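Local coordinates for intradiol ring-cleavage dioxygenase (Streptomyces sp. SirexAA-E, PDB 4ILV), which probably opens catechol-type aromatic rings between their two hydroxyl-bearing carbons by adding dioxygen at an iron(III) centre, its chain also carrying a carbohydrate-binding module, at residues T36-M40 / L160-L165; K46-R52 / G99-H105; P64-Y70 / R176-F182. One frame throughout, in Å; residues are numbered along the deposited sequence.

The three contacts run from regular sheet to irregular loop. Interaction 3, nearest the chain centre, is a true strand pair, 64-70 beside 176-182, held by a backbone ladder; six of its fourteen touching residues are buried, against two of eight in interaction 1 and three of thirteen in interaction 2, both loop contacts farther out. Interaction 1 abuts it, Thr36 packing on Phe180 and Phe182; Pro37, Gln39 and Met40 meet the loop 160-165 through apolar packing and one hydrogen bond from the Gln39 carboxamide, with Thr36 adding a methyl contact to Leu165. Interaction 2, about 22 Å from interaction 1 between centres, borders the other sheet and is the most polar in its side chains.

Interaction 1 (T36-M40 / L160-L165)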
loop_
_atom_site.group_PDB
_atom_site.type_symbol
_atom_site.label_atom_id
_atom_site.label_comp_id
_atom_site.label_asym_id
_atom_site.label_seq_id
_atom_site.Cartn_x
_atom_site.Cartn_y
_atom_site.Cartn_z
ATOM N N THR A 36 4.132 -11.079 -5.984
ATOM C CA THR A 36 4.457 -10.086 -4.964
ATOM C C THR A 36 4.911 -10.728 -3.652
ATOM O O THR A 36 4.159 -11.484 -3.046
ATOM C CB THR A 36 3.243 -9.188 -4.697
ATOM O OG1 THR A 36 2.771 -8.652 -5.942
ATOM C CG2 THR A 36 3.607 -8.045 -3.730
ATOM N N PRO A 37 6.159 -10.444 -3.229
ATOM C CA PRO A 37 6.712 -11.030 -2.004
ATOM C C PRO A 37 5.928 -10.592 -0.777
ATOM O O PRO A 37 5.381 -9.487 -0.754
ATOM C CB PRO A 37 8.126 -10.450 -1.948
ATOM C CG PRO A 37 8.445 -10.074 -3.340
ATOM C CD PRO A 37 7.156 -9.643 -3.956
ATOM N N ASP A 38 5.883 -11.442 0.244
ATOM C CA ASP A 38 5.195 -11.081 1.479
ATOM C C ASP A 38 6.169 -10.481 2.491
ATOM O O ASP A 38 7.377 -10.686 2.399
ATOM C CB ASP A 38 4.489 -12.296 2.087
ATOM C CG ASP A 38 5.439 -13.423 2.416
ATOM O OD1 ASP A 38 5.890 -14.121 1.482
ATOM O OD2 ASP A 38 5.737 -13.606 3.612
ATOM N N GLN A 39 5.635 -9.728 3.447
ATOM C CA GLN A 39 6.438 -9.167 4.530
ATOM C C GLN A 39 5.619 -9.157 5.812
ATOM O O GLN A 39 4.416 -9.421 5.797
ATOM C CB GLN A 39 6.917 -7.751 4.198
ATOM C CG GLN A 39 7.923 -7.697 3.070
ATOM C CD GLN A 39 8.828 -6.492 3.137
ATOM O OE1 GLN A 39 8.415 -5.411 3.555
ATOM N NE2 GLN A 39 10.081 -6.673 2.726
ATOM N N MET A 40 6.267 -8.859 6.928
ATOM C CA MET A 40 5.567 -8.891 8.204
ATOM C C MET A 40 4.471 -7.826 8.337
ATOM O O MET A 40 4.485 -6.780 7.674
ATOM C CB MET A 40 6.563 -8.846 9.370
ATOM C CG MET A 40 7.528 -7.676 9.358
ATOM S SD MET A 40 8.641 -7.770 10.777
ATOM C CE MET A 40 9.335 -9.407 10.551
ATOM N N LEU A 160 14.703 -4.685 6.232
ATOM C CA LEU A 160 13.426 -5.202 5.749
ATOM C C LEU A 160 13.149 -4.798 4.306
ATOM O O LEU A 160 12.283 -5.370 3.653
ATOM C CB LEU A 160 12.285 -4.703 6.631
ATOM C CG LEU A 160 11.736 -5.627 7.715
ATOM C CD1 LEU A 160 12.752 -5.817 8.829
ATOM C CD2 LEU A 160 10.433 -5.062 8.262
ATOM N N PHE A 161 13.885 -3.806 3.817
ATOM C CA PHE A 161 13.654 -3.265 2.485
ATOM C C PHE A 161 13.852 -4.329 1.420
ATOM O O PHE A 161 14.755 -5.149 1.524
ATOM C CB PHE A 161 14.583 -2.081 2.205
ATOM C CG PHE A 161 14.549 -1.630 0.782
ATOM C CD1 PHE A 161 13.502 -0.852 0.321
ATOM C CD2 PHE A 161 15.543 -2.019 -0.109
ATOM C CE1 PHE A 161 13.452 -0.447 -1.002
ATOM C CE2 PHE A 161 15.499 -1.620 -1.440
ATOM C CZ PHE A 161 14.446 -0.833 -1.890
ATOM N N ASP A 162 12.991 -4.318 0.408
ATOM C CA ASP A 162 13.079 -5.261 -0.704
ATOM C C ASP A 162 12.759 -4.524 -2.001
ATOM O O ASP A 162 11.628 -4.079 -2.197
ATOM C CB ASP A 162 12.078 -6.400 -0.495
ATOM C CG ASP A 162 12.168 -7.491 -1.569
ATOM O OD1 ASP A 162 12.889 -7.323 -2.576
ATOM O OD2 ASP A 162 11.467 -8.513 -1.410
ATOM N N PRO A 163 13.748 -4.400 -2.902
ATOM C CA PRO A 163 13.565 -3.694 -4.176
ATOM C C PRO A 163 12.405 -4.246 -5.010
ATOM O O PRO A 163 11.870 -3.513 -5.837
ATOM C CB PRO A 163 14.895 -3.921 -4.899
ATOM C CG PRO A 163 15.525 -5.072 -4.200
ATOM C CD PRO A 163 15.107 -4.943 -2.778
ATOM N N ALA A 164 12.017 -5.503 -4.801
ATOM C CA ALA A 164 10.865 -6.055 -5.523
ATOM C C ALA A 164 9.554 -5.397 -5.073
ATOM O O ALA A 164 8.542 -5.476 -5.762
ATOM C CB ALA A 164 10.785 -7.568 -5.348
ATOM N N LEU A 165 9.571 -4.730 -3.926
ATOM C CA LEU A 165 8.364 -4.090 -3.418
ATOM C C LEU A 165 8.397 -2.571 -3.611
ATOM O O LEU A 165 7.588 -1.839 -3.014
ATOM C CB LEU A 165 8.162 -4.451 -1.948
ATOM C CG LEU A 165 7.924 -5.947 -1.709
ATOM C CD1 LEU A 165 8.109 -6.302 -0.248
ATOM C CD2 LEU A 165 6.543 -6.362 -2.174
#
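The carboxamide of Gln39 lies with one face on a methyl group of Leu165: CD1 stands almost directly over the amide carbon CD, 3.5 Å away. At the rim of the same amide, NE2 donates to Leu160 O across 2.7 Å. The donor approaches nearly along the C=O direction of Leu160 (167°), but the acceptor is tilted 24° out of the amide plane. The angle at hydrogen is a modest 140°, so the bond is short without being straight. Its other end is held too, since OE1 is hydrogen-bonded to Tyr148 OH, which fixes the flip of the amide.

The second flat group is the carboxylate of Asp162. Its OD1 accepts from Ala164 N at 3.0 Å, from above the carboxylate plane, closing an Asx turn, while OD2 touches Pro37 CB at 3.9 Å. With CG anti to the backbone N, the carboxylate can take the Ala164 amide through OD1 and lay OD2 against the proline ring.

Around these groups the packing is apolar. Leu165 CD2 touches both Thr36 CG2 (3.7 Å) and Pro37 CD (3.8 Å), the proline CG rests on Ala164 CB, and farther along the Met40 side chain crosses that of Leu160 at about a right angle, CG 4.1 Å from CD2.

The contact thus lays the early loop over the loop linking strands 143-148 and 168-172. Strand 143-148 joins both segments, with Thr144 bonded to the Gln39 backbone, Thr145 OG1 to Pro37 O and Tyr148 to the Leu165 backbone, while Thr36 reaches strand 175-183 through Val183.

Interaction 2 (K46-R52 / G99-H105); sequences KPDSPPR and GFAFRGH
Arg52 grips the carbonyl oxygen of Arg103 side-on, NE and NH1 each donating to it at 3.0 Å. The oxygen lies within 2° of the guanidinium plane, so both N-H groups converge on one acceptor and fix the rotation of the group. The side chain gets there with CG between the backbone N and the carbonyl carbon (chi1 52°) and an extended run from CG to NE, which passes Gly104 CA. A leucine in its place would probably leave Arg103 O without these two donors and the type II beta turn Phe100-Arg103 less firmly tied to the loop.

Next to this clamp, His105 N donates to Pro50 O and Arg52 N to His105 O, a single backbone bridge centred on Pro51 and His105, where 103-105 starts the outermost strand of the antiparallel sheet. The imidazole adds a side-chain bond: ND1 donates to Ser49 OG at 2.8 Å, 3° from the ring plane, and the same hydroxyl is bonded to Asp85 OD1, so the serine links the imidazole to the Asp85 carboxylate. Pro51 CA lies over one face of this ring, near the rim.

Lys46 works at the far end. NZ bonds Gly99 O at 3.1 Å from above the carbonyl plane, and also Met97 O, while standing over the Phe100 face, 4.2 Å from the centroid, a cation-pi contact. Pro47 O meets the edge of that phenyl ring at CE1 (3.3 Å). Lys46 CG sits over the centre of the Arg103 guanidinium, and a water joins Lys46 N to Arg103 NH2.

The like charges of Lys46 and Arg103, NZ and NE 5.3 Å apart, are probably eased by separate acceptors: Gly99 O and Met97 O for the lysine, Tyr44 O and Asp96 O for the arginine.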
loop_
_atom_site.group_PDB
_atom_site.type_symbol
_atom_site.label_atom_id
_atom_site.label_comp_id
_atom_site.label_asym_id
_atom_site.label_seq_id
_atom_site.Cartn_x
_atom_site.Cartn_y
_atom_site.Cartn_z
ATOM N N LYS A 46 -4.579 -2.837 12.494
ATOM C CA LYS A 46 -5.849 -2.940 13.202
ATOM C C LYS A 46 -6.869 -3.567 12.254
ATOM O O LYS A 46 -7.077 -3.075 11.141
ATOM C CB LYS A 46 -6.340 -1.568 13.669
ATOM C CG LYS A 46 -5.566 -1.009 14.848
ATOM C CD LYS A 46 -6.165 0.303 15.364
ATOM C CE LYS A 46 -7.541 0.106 15.979
ATOM N NZ LYS A 46 -8.075 1.397 16.523
ATOM N N PRO A 47 -7.493 -4.675 12.681
ATOM C CA PRO A 47 -8.539 -5.272 11.845
ATOM C C PRO A 47 -9.745 -4.341 11.767
ATOM O O PRO A 47 -9.831 -3.393 12.547
ATOM C CB PRO A 47 -8.898 -6.561 12.596
ATOM C CG PRO A 47 -8.498 -6.306 14.008
ATOM C CD PRO A 47 -7.281 -5.431 13.930
ATOM N N ASP A 48 -10.639 -4.609 10.819
ATOM C CA ASP A 48 -11.905 -3.895 10.687
ATOM C C ASP A 48 -11.761 -2.465 10.190
ATOM O O ASP A 48 -12.472 -1.582 10.664
ATOM C CB ASP A 48 -12.707 -3.929 11.995
ATOM C CG ASP A 48 -13.027 -5.344 12.441
ATOM O OD1 ASP A 48 -13.360 -6.179 11.571
ATOM O OD2 ASP A 48 -12.952 -5.619 13.660
ATOM N N SER A 49 -10.852 -2.235 9.239
ATOM C CA SER A 49 -10.726 -0.922 8.613
ATOM C C SER A 49 -12.024 -0.645 7.860
ATOM O O SER A 49 -12.714 -1.581 7.459
ATOM C CB SER A 49 -9.535 -0.875 7.642
ATOM O OG SER A 49 -9.791 -1.616 6.452
ATOM N N PRO A 50 -12.381 0.642 7.703
ATOM C CA PRO A 50 -13.581 1.011 6.947
ATOM C C PRO A 50 -13.337 0.862 5.449
ATOM O O PRO A 50 -12.188 0.864 5.015
ATOM C CB PRO A 50 -13.760 2.486 7.290
ATOM C CG PRO A 50 -12.371 2.966 7.586
ATOM C CD PRO A 50 -11.688 1.823 8.253
ATOM N N PRO A 51 -14.405 0.733 4.655
ATOM C CA PRO A 51 -14.172 0.746 3.205
ATOM C C PRO A 51 -14.023 2.173 2.667
ATOM O O PRO A 51 -14.949 2.989 2.795
ATOM C CB PRO A 51 -15.435 0.087 2.646
ATOM C CG PRO A 51 -16.504 0.419 3.674
ATOM C CD PRO A 51 -15.814 0.487 5.008
ATOM N N ARG A 52 -12.860 2.463 2.089
ATOM C CA ARG A 52 -12.607 3.739 1.418
ATOM C C ARG A 52 -11.330 3.688 0.589
ATOM O O ARG A 52 -10.348 3.074 0.995
ATOM C CB ARG A 52 -12.492 4.879 2.446
ATOM C CG ARG A 52 -11.496 4.627 3.571
ATOM C CD ARG A 52 -11.562 5.766 4.627
ATOM N NE ARG A 52 -10.877 5.411 5.876
ATOM C CZ ARG A 52 -11.086 6.020 7.049
ATOM N NH1 ARG A 52 -10.433 5.629 8.142
ATOM N NH2 ARG A 52 -11.973 7.004 7.151
ATOM N N GLY A 99 -8.100 5.216 16.776
ATOM C CA GLY A 99 -9.048 5.184 15.672
ATOM C C GLY A 99 -8.536 4.506 14.410
ATOM O O GLY A 99 -7.674 3.621 14.457
ATOM N N PHE A 100 -9.038 4.952 13.262
ATOM C CA PHE A 100 -8.690 4.309 12.002
ATOM C C PHE A 100 -8.196 5.302 10.968
ATOM O O PHE A 100 -8.263 5.041 9.759
ATOM C CB PHE A 100 -9.879 3.494 11.475
ATOM C CG PHE A 100 -10.155 2.249 12.279
ATOM C CD1 PHE A 100 -9.658 1.022 11.875
ATOM C CD2 PHE A 100 -10.899 2.310 13.444
ATOM C CE1 PHE A 100 -9.904 -0.118 12.612
ATOM C CE2 PHE A 100 -11.146 1.174 14.191
ATOM C CZ PHE A 100 -10.650 -0.045 13.771
ATOM N N ALA A 101 -7.675 6.437 11.428
ATOM C CA ALA A 101 -7.054 7.357 10.485
ATOM C C ALA A 101 -5.943 6.621 9.719
ATOM O O ALA A 101 -5.188 5.836 10.299
ATOM C CB ALA A 101 -6.507 8.589 11.196
ATOM N N PHE A 102 -5.870 6.865 8.415
ATOM C CA PHE A 102 -4.880 6.227 7.552
ATOM C C PHE A 102 -4.975 4.721 7.519
ATOM O O PHE A 102 -3.977 4.019 7.332
ATOM C CB PHE A 102 -3.467 6.709 7.878
ATOM C CG PHE A 102 -3.236 8.113 7.453
ATOM C CD1 PHE A 102 -3.013 8.403 6.114
ATOM C CD2 PHE A 102 -3.302 9.152 8.363
ATOM C CE1 PHE A 102 -2.825 9.698 5.697
ATOM C CE2 PHE A 102 -3.117 10.466 7.953
ATOM C CZ PHE A 102 -2.879 10.740 6.617
ATOM N N ARG A 103 -6.202 4.243 7.686
ATOM C CA ARG A 103 -6.541 2.842 7.509
ATOM C C ARG A 103 -7.781 2.800 6.615
ATOM O O ARG A 103 -8.749 3.527 6.843
ATOM C CB ARG A 103 -6.832 2.180 8.861
ATOM C CG ARG A 103 -5.746 2.429 9.910
ATOM C CD ARG A 103 -6.030 1.701 11.210
ATOM N NE ARG A 103 -4.995 1.941 12.210
ATOM C CZ ARG A 103 -3.864 1.244 12.299
ATOM N NH1 ARG A 103 -2.982 1.531 13.255
ATOM N NH2 ARG A 103 -3.606 0.263 11.429
ATOM N N GLY A 104 -7.752 1.968 5.585
ATOM C CA GLY A 104 -8.905 1.829 4.712
ATOM C C GLY A 104 -8.723 0.703 3.705
ATOM O O GLY A 104 -7.613 0.468 3.242
ATOM N N HIS A 105 -9.809 0.012 3.361
ATOM C CA HIS A 105 -9.729 -1.088 2.403
ATOM C C HIS A 105 -10.647 -0.882 1.207
ATOM O O HIS A 105 -11.574 -0.056 1.247
ATOM C CB HIS A 105 -10.046 -2.430 3.074
ATOM C CG HIS A 105 -11.484 -2.593 3.468
ATOM N ND1 HIS A 105 -11.941 -2.344 4.748
ATOM C CD2 HIS A 105 -12.561 -3.003 2.758
ATOM C CE1 HIS A 105 -13.242 -2.576 4.799
ATOM N NE2 HIS A 105 -13.640 -2.976 3.604
HETATM O O HOH W 1 -5.307 -1.356 9.911
HETATM O O HOH W 2 -8.295 1.209 0.389
#

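Interaction 3 (P64-Y70 / R176-F182)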
loop_
_atom_site.group_PDB
_atom_site.type_symbol
_atom_site.label_atom_id
_atom_site.label_comp_id
_atom_site.label_asym_id
_atom_site.label_seq_id
_atom_site.Cartn_x
_atom_site.Cartn_y
_atom_site.Cartn_z
ATOM N N PRO A 64 0.652 15.203 -0.897
ATOM C CA PRO A 64 -0.355 14.355 -1.549
ATOM C C PRO A 64 0.304 13.208 -2.305
ATOM O O PRO A 64 1.330 13.408 -2.959
ATOM C CB PRO A 64 -1.037 15.306 -2.543
ATOM C CG PRO A 64 -0.863 16.668 -1.924
ATOM C CD PRO A 64 0.476 16.630 -1.225
ATOM N N LEU A 65 -0.292 12.031 -2.206
ATOM C CA LEU A 65 0.192 10.850 -2.880
ATOM C C LEU A 65 -1.018 10.045 -3.313
ATOM O O LEU A 65 -1.870 9.720 -2.488
ATOM C CB LEU A 65 1.045 9.998 -1.930
ATOM C CG LEU A 65 1.454 8.607 -2.458
ATOM C CD1 LEU A 65 2.385 8.788 -3.654
ATOM C CD2 LEU A 65 2.125 7.781 -1.355
ATOM N N THR A 66 -1.116 9.757 -4.608
ATOM C CA THR A 66 -2.062 8.742 -5.083
ATOM C C THR A 66 -1.256 7.545 -5.586
ATOM O O THR A 66 -0.320 7.699 -6.370
ATOM C CB THR A 66 -2.974 9.254 -6.203
ATOM O OG1 THR A 66 -3.869 10.238 -5.679
ATOM C CG2 THR A 66 -3.810 8.102 -6.790
ATOM N N VAL A 67 -1.588 6.364 -5.082
ATOM C CA VAL A 67 -0.968 5.127 -5.530
ATOM C C VAL A 67 -2.016 4.332 -6.327
ATOM O O VAL A 67 -3.151 4.145 -5.868
ATOM C CB VAL A 67 -0.464 4.289 -4.336
ATOM C CG1 VAL A 67 0.205 2.985 -4.810
ATOM C CG2 VAL A 67 0.492 5.125 -3.460
ATOM N N SER A 68 -1.642 3.858 -7.511
ATOM C CA SER A 68 -2.578 3.069 -8.317
ATOM C C SER A 68 -1.883 1.934 -9.086
ATOM O O SER A 68 -0.663 1.916 -9.220
ATOM C CB SER A 68 -3.339 3.970 -9.286
ATOM O OG SER A 68 -2.461 4.489 -10.274
ATOM N N GLY A 69 -2.675 0.978 -9.569
ATOM C CA GLY A 69 -2.135 -0.142 -10.320
ATOM C C GLY A 69 -3.183 -1.222 -10.519
ATOM O O GLY A 69 -4.381 -0.952 -10.467
ATOM N N TYR A 70 -2.730 -2.455 -10.715
ATOM C CA TYR A 70 -3.629 -3.575 -10.944
ATOM C C TYR A 70 -3.229 -4.764 -10.090
ATOM O O TYR A 70 -2.099 -4.842 -9.603
ATOM C CB TYR A 70 -3.598 -3.991 -12.424
ATOM C CG TYR A 70 -3.958 -2.884 -13.387
ATOM C CD1 TYR A 70 -5.253 -2.751 -13.871
ATOM C CD2 TYR A 70 -2.996 -1.982 -13.830
ATOM C CE1 TYR A 70 -5.586 -1.735 -14.758
ATOM C CE2 TYR A 70 -3.320 -0.964 -14.726
ATOM C CZ TYR A 70 -4.612 -0.845 -15.180
ATOM O OH TYR A 70 -4.935 0.166 -16.056
ATOM N N ARG A 176 2.695 13.641 -5.385
ATOM C CA ARG A 176 3.335 12.532 -6.091
ATOM C C ARG A 176 2.344 11.456 -6.523
ATOM O O ARG A 176 1.274 11.315 -5.938
ATOM C CB ARG A 176 4.411 11.893 -5.215
ATOM C CG ARG A 176 5.523 12.833 -4.771
ATOM C CD ARG A 176 6.474 12.079 -3.882
ATOM N NE ARG A 176 7.069 12.947 -2.878
ATOM C CZ ARG A 176 7.907 12.528 -1.932
ATOM N NH1 ARG A 176 8.236 11.237 -1.854
ATOM N NH2 ARG A 176 8.395 13.398 -1.054
ATOM N N GLU A 177 2.751 10.677 -7.527
ATOM C CA GLU A 177 1.961 9.601 -8.116
ATOM C C GLU A 177 2.719 8.293 -8.011
ATOM O O GLU A 177 3.795 8.164 -8.611
ATOM C CB GLU A 177 1.817 9.820 -9.622
ATOM C CG GLU A 177 0.721 10.707 -10.060
ATOM C CD GLU A 177 0.528 10.641 -11.555
ATOM O OE1 GLU A 177 1.523 10.749 -12.315
ATOM O OE2 GLU A 177 -0.623 10.434 -11.974
ATOM N N GLY A 178 2.151 7.323 -7.306
ATOM C CA GLY A 178 2.757 6.008 -7.190
ATOM C C GLY A 178 2.109 4.973 -8.100
ATOM O O GLY A 178 0.890 4.988 -8.306
ATOM N N THR A 179 2.939 4.070 -8.624
ATOM C CA THR A 179 2.524 2.993 -9.521
ATOM C C THR A 179 3.080 1.661 -9.016
ATOM O O THR A 179 4.295 1.519 -8.804
ATOM C CB THR A 179 3.081 3.220 -10.944
ATOM O OG1 THR A 179 2.382 4.298 -11.577
ATOM C CG2 THR A 179 2.930 1.980 -11.780
ATOM N N PHE A 180 2.192 0.691 -8.822
ATOM C CA PHE A 180 2.587 -0.634 -8.361
ATOM C C PHE A 180 1.550 -1.666 -8.766
ATOM O O PHE A 180 0.355 -1.449 -8.583
ATOM C CB PHE A 180 2.781 -0.671 -6.833
ATOM C CG PHE A 180 3.335 -1.988 -6.328
ATOM C CD1 PHE A 180 4.707 -2.220 -6.306
ATOM C CD2 PHE A 180 2.480 -2.998 -5.892
ATOM C CE1 PHE A 180 5.215 -3.435 -5.854
ATOM C CE2 PHE A 180 2.979 -4.216 -5.428
ATOM C CZ PHE A 180 4.344 -4.438 -5.415
ATOM N N ASP A 181 2.009 -2.782 -9.329
ATOM C CA ASP A 181 1.128 -3.891 -9.654
ATOM C C ASP A 181 1.377 -5.092 -8.744
ATOM O O ASP A 181 2.527 -5.481 -8.515
ATOM C CB ASP A 181 1.317 -4.312 -11.128
ATOM C CG ASP A 181 0.763 -3.284 -12.111
ATOM O OD1 ASP A 181 -0.051 -2.416 -11.703
ATOM O OD2 ASP A 181 1.142 -3.333 -13.303
ATOM N N PHE A 182 0.300 -5.705 -8.257
ATOM C CA PHE A 182 0.416 -6.929 -7.471
ATOM C C PHE A 182 0.295 -8.132 -8.403
ATOM O O PHE A 182 -0.459 -8.098 -9.380
ATOM C CB PHE A 182 -0.694 -7.034 -6.424
ATOM C CG PHE A 182 -0.670 -5.940 -5.381
ATOM C CD1 PHE A 182 -1.190 -4.686 -5.656
ATOM C CD2 PHE A 182 -0.159 -6.186 -4.116
ATOM C CE1 PHE A 182 -1.185 -3.686 -4.683
ATOM C CE2 PHE A 182 -0.153 -5.185 -3.137
ATOM C CZ PHE A 182 -0.661 -3.940 -3.426
HETATM O O HOH W 3 -1.382 6.713 -9.134
HETATM O O HOH W 4 -0.130 2.961 -12.039
#
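Asp181 shows how the pair stays joined where its regular ladder breaks. Its CB lies 3.8 Å from Tyr70 O. The next atom, CG, is 3.9 Å from Tyr70 N and also near Tyr70 O; it sits beside its own backbone N (chi1 -71°), which brings the carboxylate against strand 64-70. At the tip OD1 accepts from Tyr70 N at 2.9 Å, met from above the carboxylate plane, and also lies against Gly69 CA and the edge of the Tyr70 ring at CD2 (3.7 Å). Ring and carboxylate run side by side, their planes 68° apart. The carboxylate stands in for a backbone acceptor: Phe180 O is 3.9 Å from Tyr70 N, so the side chain takes the amide, and Phe182 N then resumes the pairing with Tyr70 O.

Before that break the ladder is regular. Arg176 N, Gly178 N and Phe180 N donate to Pro64 O, Thr66 O and Ser68 O, and the returning bonds run from Thr66 N and Ser68 N to Arg176 O and Gly178 O. The segment axes are 4.6 Å apart at 21°, evidence of parallel strands with a slight twist. Val67 and Gly178 draw in to 4.2 Å between CA atoms, where the glycine has no side chain to crowd Val67.

Leu65, Val67 and Arg176 share one face, the leucine and valine buried, the arginine partly exposed; Leu65 CD1 reaches Arg176 O (3.6 Å). Thr66, Ser68, Glu177 and Thr179 take the other, where one water joins Ser68 OG to Gly178 O and another Ser68 O to Thr179 OG1. Glu177 forms a salt bridge with Arg170.

Strands 113-119 and 168-172 complete a mixed four-stranded sheet, consistent with the beta-sandwich core of intradiol dioxygenases; the iron ligands His130 and His132 belong to the second sheet.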